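Local coordinates for sulfide-quinone reductase (Aquifex aeolicus, PDB 3HYW), which catalyses the FAD-dependent oxidation of hydrogen sulfide with a quinone as electron acceptor, building polysulfide chains that are probably released as cyclooctasulfur, at residues A[137-148]-A[163-174]. Residues are numbered along the deposited sequence; the frame is centred on the assembly and turned at random.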
ATOM      1  N   GLN A 137     -32.877  10.747  -7.942  1.00 39.20           N
ATOM      2  CA  GLN A 137     -33.740  10.317  -9.046  1.00 39.74           C
ATOM      3  C   GLN A 137     -33.383  11.046 -10.343  1.00 39.55           C
ATOM      4  O   GLN A 137     -33.367  10.443 -11.420  1.00 39.73           O
ATOM      5  CB  GLN A 137     -35.223  10.515  -8.691  1.00 39.83           C
ATOM      6  CG  GLN A 137     -35.760   9.556  -7.619  1.00 41.07           C
ATOM      7  CD  GLN A 137     -35.785   8.093  -8.071  1.00 43.23           C
ATOM      8  OE1 GLN A 137     -35.174   7.227  -7.442  1.00 44.02           O
ATOM      9  NE2 GLN A 137     -36.487   7.818  -9.170  1.00 43.97           N
ATOM     10  N   GLU A 138     -33.072  12.336 -10.213  1.00 39.50           N
ATOM     11  CA  GLU A 138     -32.644  13.195 -11.323  1.00 39.63           C
ATOM     12  C   GLU A 138     -31.279  12.780 -11.902  1.00 38.72           C
ATOM     13  O   GLU A 138     -31.030  12.940 -13.099  1.00 38.75           O
ATOM     14  CB  GLU A 138     -32.611  14.654 -10.846  1.00 39.58           C
ATOM     15  CG  GLU A 138     -32.318  15.699 -11.924  1.00 41.08           C
ATOM     16  CD  GLU A 138     -32.102  17.107 -11.359  1.00 41.55           C
ATOM     17  OE1 GLU A 138     -32.407  17.341 -10.163  1.00 44.34           O
ATOM     18  OE2 GLU A 138     -31.628  17.985 -12.122  1.00 43.68           O
ATOM     19  N   LEU A 139     -30.400  12.259 -11.051  1.00 37.88           N
ATOM     20  CA  LEU A 139     -29.099  11.762 -11.496  1.00 37.05           C
ATOM     21  C   LEU A 139     -29.215  10.479 -12.324  1.00 36.69           C
ATOM     22  O   LEU A 139     -28.520  10.320 -13.328  1.00 36.19           O
ATOM     23  CB  LEU A 139     -28.160  11.545 -10.307  1.00 37.01           C
ATOM     24  CG  LEU A 139     -26.827  10.847 -10.597  1.00 36.59           C
ATOM     25  CD1 LEU A 139     -25.851  11.782 -11.329  1.00 36.13           C
ATOM     26  CD2 LEU A 139     -26.224  10.303  -9.315  1.00 35.50           C
ATOM     27  N   TYR A 140     -30.090   9.569 -11.901  1.00 36.38           N
ATOM     28  CA  TYR A 140     -30.311   8.312 -12.622  1.00 36.42           C
ATOM     29  C   TYR A 140     -30.918   8.570 -14.003  1.00 36.57           C
ATOM     30  O   TYR A 140     -30.578   7.889 -14.975  1.00 36.59           O
ATOM     31  CB  TYR A 140     -31.221   7.362 -11.829  1.00 36.21           C
ATOM     32  CG  TYR A 140     -30.845   7.132 -10.376  1.00 36.03           C
ATOM     33  CD1 TYR A 140     -31.825   7.141  -9.381  1.00 36.74           C
ATOM     34  CD2 TYR A 140     -29.520   6.893  -9.994  1.00 35.92           C
ATOM     35  CE1 TYR A 140     -31.501   6.919  -8.041  1.00 36.29           C
ATOM     36  CE2 TYR A 140     -29.182   6.678  -8.650  1.00 35.76           C
ATOM     37  CZ  TYR A 140     -30.178   6.694  -7.685  1.00 36.04           C
ATOM     38  OH  TYR A 140     -29.862   6.478  -6.363  1.00 35.58           O
ATOM     39  N   ALA A 141     -31.816   9.554 -14.070  1.00 36.77           N
ATOM     40  CA  ALA A 141     -32.462   9.968 -15.312  1.00 37.07           C
ATOM     41  C   ALA A 141     -31.460  10.618 -16.269  1.00 37.31           C
ATOM     42  O   ALA A 141     -31.448  10.320 -17.463  1.00 37.15           O
ATOM     43  CB  ALA A 141     -33.611  10.923 -15.010  1.00 37.03           C
ATOM     44  N   ASN A 142     -30.623  11.501 -15.727  1.00 37.45           N
ATOM     45  CA  ASN A 142     -29.610  12.199 -16.510  1.00 37.63           C
ATOM     46  C   ASN A 142     -28.228  12.063 -15.878  1.00 37.48           C
ATOM     47  O   ASN A 142     -27.791  12.949 -15.137  1.00 37.74           O
ATOM     48  CB  ASN A 142     -30.000  13.667 -16.695  1.00 37.87           C
ATOM     49  CG  ASN A 142     -31.242  13.831 -17.553  1.00 38.85           C
ATOM     50  OD1 ASN A 142     -31.221  13.563 -18.757  1.00 39.73           O
ATOM     51  ND2 ASN A 142     -32.336  14.265 -16.934  1.00 39.58           N
ATOM     52  N   PRO A 143     -27.539  10.939 -16.159  1.00 37.25           N
ATOM     53  CA  PRO A 143     -26.261  10.624 -15.508  1.00 36.99           C
ATOM     54  C   PRO A 143     -25.152  11.631 -15.828  1.00 36.70           C
ATOM     55  O   PRO A 143     -25.055  12.121 -16.954  1.00 36.75           O
ATOM     56  CB  PRO A 143     -25.915   9.237 -16.064  1.00 37.03           C
ATOM     57  CG  PRO A 143     -26.658   9.149 -17.354  1.00 37.54           C
ATOM     58  CD  PRO A 143     -27.934   9.893 -17.120  1.00 37.29           C
ATOM     59  N   GLY A 144     -24.343  11.940 -14.820  1.00 36.01           N
ATOM     60  CA  GLY A 144     -23.228  12.864 -14.953  1.00 35.30           C
ATOM     61  C   GLY A 144     -22.308  12.704 -13.757  1.00 34.81           C
ATOM     62  O   GLY A 144     -22.527  11.812 -12.934  1.00 34.46           O
ATOM     63  N   PRO A 145     -21.278  13.567 -13.653  1.00 34.31           N
ATOM     64  CA  PRO A 145     -20.265  13.465 -12.608  1.00 33.73           C
ATOM     65  C   PRO A 145     -20.834  13.619 -11.206  1.00 33.13           C
ATOM     66  O   PRO A 145     -21.613  14.536 -10.937  1.00 32.61           O
ATOM     67  CB  PRO A 145     -19.308  14.628 -12.917  1.00 33.73           C
ATOM     68  CG  PRO A 145     -19.576  14.999 -14.310  1.00 34.20           C
ATOM     69  CD  PRO A 145     -21.018  14.703 -14.554  1.00 34.32           C
ATOM     70  N   VAL A 146     -20.437  12.705 -10.330  1.00 33.01           N
ATOM     71  CA  VAL A 146     -20.776  12.782  -8.914  1.00 32.71           C
ATOM     72  C   VAL A 146     -19.528  13.107  -8.107  1.00 32.71           C
ATOM     73  O   VAL A 146     -18.443  12.575  -8.368  1.00 32.58           O
ATOM     74  CB  VAL A 146     -21.421  11.468  -8.422  1.00 32.89           C
ATOM     75  CG1 VAL A 146     -21.493  11.413  -6.895  1.00 32.46           C
ATOM     76  CG2 VAL A 146     -22.805  11.331  -9.006  1.00 32.97           C
ATOM     77  N   VAL A 147     -19.681  14.018  -7.153  1.00 32.78           N
ATOM     78  CA  VAL A 147     -18.657  14.229  -6.139  1.00 33.01           C
ATOM     79  C   VAL A 147     -19.267  14.268  -4.746  1.00 32.52           C
ATOM     80  O   VAL A 147     -20.290  14.909  -4.500  1.00 32.46           O
ATOM     81  CB  VAL A 147     -17.706  15.437  -6.458  1.00 33.35           C
ATOM     82  CG1 VAL A 147     -18.464  16.594  -7.022  1.00 34.82           C
ATOM     83  CG2 VAL A 147     -16.890  15.854  -5.245  1.00 33.34           C
ATOM     84  N   ILE A 148     -18.633  13.529  -3.849  1.00 32.21           N
ATOM     85  CA  ILE A 148     -19.123  13.340  -2.496  1.00 31.68           C
ATOM     86  C   ILE A 148     -17.940  13.612  -1.580  1.00 31.56           C
ATOM     87  O   ILE A 148     -16.802  13.407  -1.971  1.00 31.37           O
ATOM     88  CB  ILE A 148     -19.677  11.890  -2.315  1.00 31.75           C
ATOM     89  CG1 ILE A 148     -20.932  11.692  -3.179  1.00 31.47           C
ATOM     90  CG2 ILE A 148     -20.001  11.585  -0.844  1.00 30.81           C
ATOM     91  CD1 ILE A 148     -21.222  10.248  -3.558  1.00 30.40           C
ATOM     92  N   PHE A 163     -22.336   6.557   1.859  1.00 32.66           N
ATOM     93  CA  PHE A 163     -23.183   7.088   0.790  1.00 32.67           C
ATOM     94  C   PHE A 163     -22.532   6.929  -0.586  1.00 32.54           C
ATOM     95  O   PHE A 163     -23.199   6.577  -1.561  1.00 32.40           O
ATOM     96  CB  PHE A 163     -23.537   8.562   1.049  1.00 32.76           C
ATOM     97  CG  PHE A 163     -24.502   9.141   0.042  1.00 33.19           C
ATOM     98  CD1 PHE A 163     -24.037   9.849  -1.067  1.00 33.60           C
ATOM     99  CD2 PHE A 163     -25.875   8.968   0.196  1.00 33.13           C
ATOM    100  CE1 PHE A 163     -24.930  10.375  -2.010  1.00 33.64           C
ATOM    101  CE2 PHE A 163     -26.777   9.492  -0.742  1.00 33.31           C
ATOM    102  CZ  PHE A 163     -26.303  10.201  -1.840  1.00 33.09           C
ATOM    103  N   ALA A 164     -21.234   7.193  -0.660  1.00 32.22           N
ATOM    104  CA  ALA A 164     -20.506   7.039  -1.912  1.00 31.98           C
ATOM    105  C   ALA A 164     -20.555   5.592  -2.416  1.00 32.11           C
ATOM    106  O   ALA A 164     -20.807   5.344  -3.600  1.00 32.26           O
ATOM    107  CB  ALA A 164     -19.078   7.514  -1.751  1.00 31.71           C
ATOM    108  N   LEU A 165     -20.326   4.639  -1.517  1.00 31.96           N
ATOM    109  CA  LEU A 165     -20.285   3.233  -1.904  1.00 32.49           C
ATOM    110  C   LEU A 165     -21.675   2.648  -2.155  1.00 32.52           C
ATOM    111  O   LEU A 165     -21.845   1.796  -3.041  1.00 31.99           O
ATOM    112  CB  LEU A 165     -19.472   2.416  -0.897  1.00 32.50           C
ATOM    113  CG  LEU A 165     -17.984   2.753  -1.028  1.00 33.51           C
ATOM    114  CD1 LEU A 165     -17.204   2.351   0.185  1.00 34.47           C
ATOM    115  CD2 LEU A 165     -17.390   2.139  -2.293  1.00 33.93           C
ATOM    116  N   MET A 166     -22.660   3.143  -1.405  1.00 32.68           N
ATOM    117  CA  MET A 166     -24.076   2.808  -1.610  1.00 33.83           C
ATOM    118  C   MET A 166     -24.561   3.279  -2.976  1.00 33.13           C
ATOM    119  O   MET A 166     -25.285   2.560  -3.664  1.00 33.09           O
ATOM    120  CB  MET A 166     -24.951   3.444  -0.522  1.00 33.67           C
ATOM    121  CG  MET A 166     -24.800   2.823   0.847  1.00 34.97           C
ATOM    122  SD  MET A 166     -25.899   3.584   2.061  1.00 36.96           S
ATOM    123  CE  MET A 166     -25.562   2.542   3.446  1.00 37.02           C
ATOM    124  N   LEU A 167     -24.172   4.497  -3.343  1.00 32.78           N
ATOM    125  CA  LEU A 167     -24.530   5.069  -4.632  1.00 32.77           C
ATOM    126  C   LEU A 167     -23.888   4.288  -5.780  1.00 32.46           C
ATOM    127  O   LEU A 167     -24.560   3.968  -6.752  1.00 32.94           O
ATOM    128  CB  LEU A 167     -24.161   6.555  -4.693  1.00 32.66           C
ATOM    129  CG  LEU A 167     -24.564   7.336  -5.954  1.00 33.18           C
ATOM    130  CD1 LEU A 167     -26.067   7.193  -6.248  1.00 33.22           C
ATOM    131  CD2 LEU A 167     -24.163   8.797  -5.837  1.00 32.32           C
ATOM    132  N   HIS A 168     -22.601   3.966  -5.652  1.00 32.24           N
ATOM    133  CA  HIS A 168     -21.925   3.069  -6.601  1.00 32.28           C
ATOM    134  C   HIS A 168     -22.704   1.760  -6.797  1.00 32.24           C
ATOM    135  O   HIS A 168     -22.920   1.316  -7.929  1.00 31.99           O
ATOM    136  CB  HIS A 168     -20.490   2.760  -6.140  1.00 32.01           C
ATOM    137  CG  HIS A 168     -19.869   1.598  -6.853  1.00 32.50           C
ATOM    138  ND1 HIS A 168     -19.337   1.699  -8.120  1.00 32.03           N
ATOM    139  CD2 HIS A 168     -19.716   0.302  -6.485  1.00 32.76           C
ATOM    140  CE1 HIS A 168     -18.876   0.522  -8.500  1.00 32.67           C
ATOM    141  NE2 HIS A 168     -19.094  -0.345  -7.526  1.00 33.09           N
ATOM    142  N   TYR A 169     -23.104   1.147  -5.683  1.00 32.08           N
ATOM    143  CA  TYR A 169     -23.885  -0.083  -5.690  1.00 32.78           C
ATOM    144  C   TYR A 169     -25.191   0.102  -6.467  1.00 32.80           C
ATOM    145  O   TYR A 169     -25.510  -0.696  -7.349  1.00 32.64           O
ATOM    146  CB  TYR A 169     -24.162  -0.554  -4.253  1.00 33.33           C
ATOM    147  CG  TYR A 169     -25.118  -1.726  -4.162  1.00 34.14           C
ATOM    148  CD1 TYR A 169     -24.662  -3.038  -4.296  1.00 34.25           C
ATOM    149  CD2 TYR A 169     -26.479  -1.524  -3.933  1.00 35.04           C
ATOM    150  CE1 TYR A 169     -25.542  -4.122  -4.216  1.00 34.52           C
ATOM    151  CE2 TYR A 169     -27.367  -2.606  -3.846  1.00 35.40           C
ATOM    152  CZ  TYR A 169     -26.888  -3.892  -3.986  1.00 34.74           C
ATOM    153  OH  TYR A 169     -27.758  -4.952  -3.901  1.00 35.78           O
ATOM    154  N   GLU A 170     -25.922   1.168  -6.143  1.00 32.81           N
ATOM    155  CA  GLU A 170     -27.192   1.485  -6.800  1.00 32.94           C
ATOM    156  C   GLU A 170     -27.034   1.701  -8.304  1.00 32.92           C
ATOM    157  O   GLU A 170     -27.830   1.193  -9.094  1.00 32.98           O
ATOM    158  CB  GLU A 170     -27.835   2.716  -6.146  1.00 32.83           C
ATOM    159  CG  GLU A 170     -29.172   3.160  -6.754  1.00 33.21           C
ATOM    160  CD  GLU A 170     -30.324   2.197  -6.476  1.00 35.06           C
ATOM    161  OE1 GLU A 170     -30.315   1.510  -5.426  1.00 34.19           O
ATOM    162  OE2 GLU A 170     -31.249   2.139  -7.314  1.00 35.25           O
ATOM    163  N   LEU A 171     -26.001   2.452  -8.691  1.00 32.92           N
ATOM    164  CA  LEU A 171     -25.735   2.735 -10.100  1.00 32.91           C
ATOM    165  C   LEU A 171     -25.395   1.461 -10.871  1.00 33.27           C
ATOM    166  O   LEU A 171     -25.824   1.288 -12.011  1.00 33.01           O
ATOM    167  CB  LEU A 171     -24.624   3.789 -10.248  1.00 32.69           C
ATOM    168  CG  LEU A 171     -24.909   5.179  -9.651  1.00 32.13           C
ATOM    169  CD1 LEU A 171     -23.642   6.018  -9.530  1.00 31.01           C
ATOM    170  CD2 LEU A 171     -25.974   5.925 -10.453  1.00 30.96           C
ATOM    171  N   LYS A 172     -24.638   0.570 -10.233  1.00 33.91           N
ATOM    172  CA  LYS A 172     -24.306  -0.731 -10.808  1.00 34.87           C
ATOM    173  C   LYS A 172     -25.547  -1.631 -10.908  1.00 35.06           C
ATOM    174  O   LYS A 172     -25.671  -2.431 -11.839  1.00 34.98           O
ATOM    175  CB  LYS A 172     -23.210  -1.400  -9.978  1.00 35.20           C
ATOM    176  CG  LYS A 172     -22.343  -2.384 -10.751  1.00 37.41           C
ATOM    177  CD  LYS A 172     -21.086  -2.733  -9.960  1.00 39.67           C
ATOM    178  CE  LYS A 172     -20.480  -4.030 -10.467  1.00 42.13           C
ATOM    179  NZ  LYS A 172     -19.152  -4.316  -9.849  1.00 44.14           N
ATOM    180  N   LYS A 173     -26.460  -1.481  -9.948  1.00 35.19           N
ATOM    181  CA  LYS A 173     -27.755  -2.166  -9.964  1.00 35.60           C
ATOM    182  C   LYS A 173     -28.586  -1.696 -11.165  1.00 35.10           C
ATOM    183  O   LYS A 173     -29.202  -2.505 -11.863  1.00 34.96           O
ATOM    184  CB  LYS A 173     -28.493  -1.911  -8.637  1.00 35.37           C
ATOM    185  CG  LYS A 173     -29.827  -2.622  -8.467  1.00 36.76           C
ATOM    186  CD  LYS A 173     -30.407  -2.383  -7.071  1.00 37.10           C
ATOM    187  CE  LYS A 173     -31.860  -2.849  -6.972  1.00 40.24           C
ATOM    188  NZ  LYS A 173     -32.066  -4.238  -7.498  1.00 41.50           N
ATOM    189  N   ARG A 174     -28.572  -0.387 -11.404  1.00 34.76           N
ATOM    190  CA  ARG A 174     -29.306   0.229 -12.505  1.00 34.70           C
ATOM    191  C   ARG A 174     -28.563   0.098 -13.843  1.00 34.63           C
ATOM    192  O   ARG A 174     -29.090   0.472 -14.896  1.00 34.71           O
ATOM    193  CB  ARG A 174     -29.593   1.702 -12.188  1.00 34.62           C
ATOM    194  CG  ARG A 174     -30.609   1.911 -11.065  1.00 34.53           C
ATOM    195  CD  ARG A 174     -30.672   3.368 -10.628  1.00 34.83           C
ATOM    196  NE  ARG A 174     -31.717   3.600  -9.631  1.00 36.74           N
ATOM    197  CZ  ARG A 174     -32.959   4.002  -9.906  1.00 36.66           C
ATOM    198  NH1 ARG A 174     -33.333   4.235 -11.157  1.00 37.10           N
ATOM    199  NH2 ARG A 174     -33.829   4.181  -8.919  1.00 36.35           N
TER
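Tyr140 meets the last turns of helix 158-173 with most of its side chain. Its CG sits beside the backbone N (chi1 -50°), which turns the ring toward that helix. CB lies near Arg174 NH1. CG is covered by NE and CD of Arg174, and CD1 is 3.4 Å from Arg174 CZ. At the ring edge, CD2 is 3.7 Å from Leu171 CD2, which lies near the ring plane. CE1 faces NE and NH2 of Arg174, while CE2 touches Leu167 CD1. At the tip, Tyr140 OH is 3.4 Å from Glu170 CG. The guanidinium lies flat on the ring, planes 9° apart, in an off-centre cation-pi stack. Arg174 NE also gives a bent hydrogen bond (2.8 Å, 145°) to the anti lone pair of Glu170 OE2, part of a salt bridge that probably helps keep the guanidinium over the ring. Glu170 OE1 is hydrogen-bonded to Trp52 NE1. Further in, Leu167 CD2 meets Val146 CG1 tip to tip at 3.9 Å. Ile148 CD1 reaches the edge of the Phe163 ring and packs on Ala164. With an alanine at Tyr140, the Arg174 guanidinium would probably lose its stacking surface, and a gap is likely to open beside Leu171. Strand 146-150 and helix 158-173 start a beta-alpha-beta crossover to strand 182-185. No hydrogen bond crosses between the two segments; the contact combines apolar packing inside with a cation-pi stack at the rim.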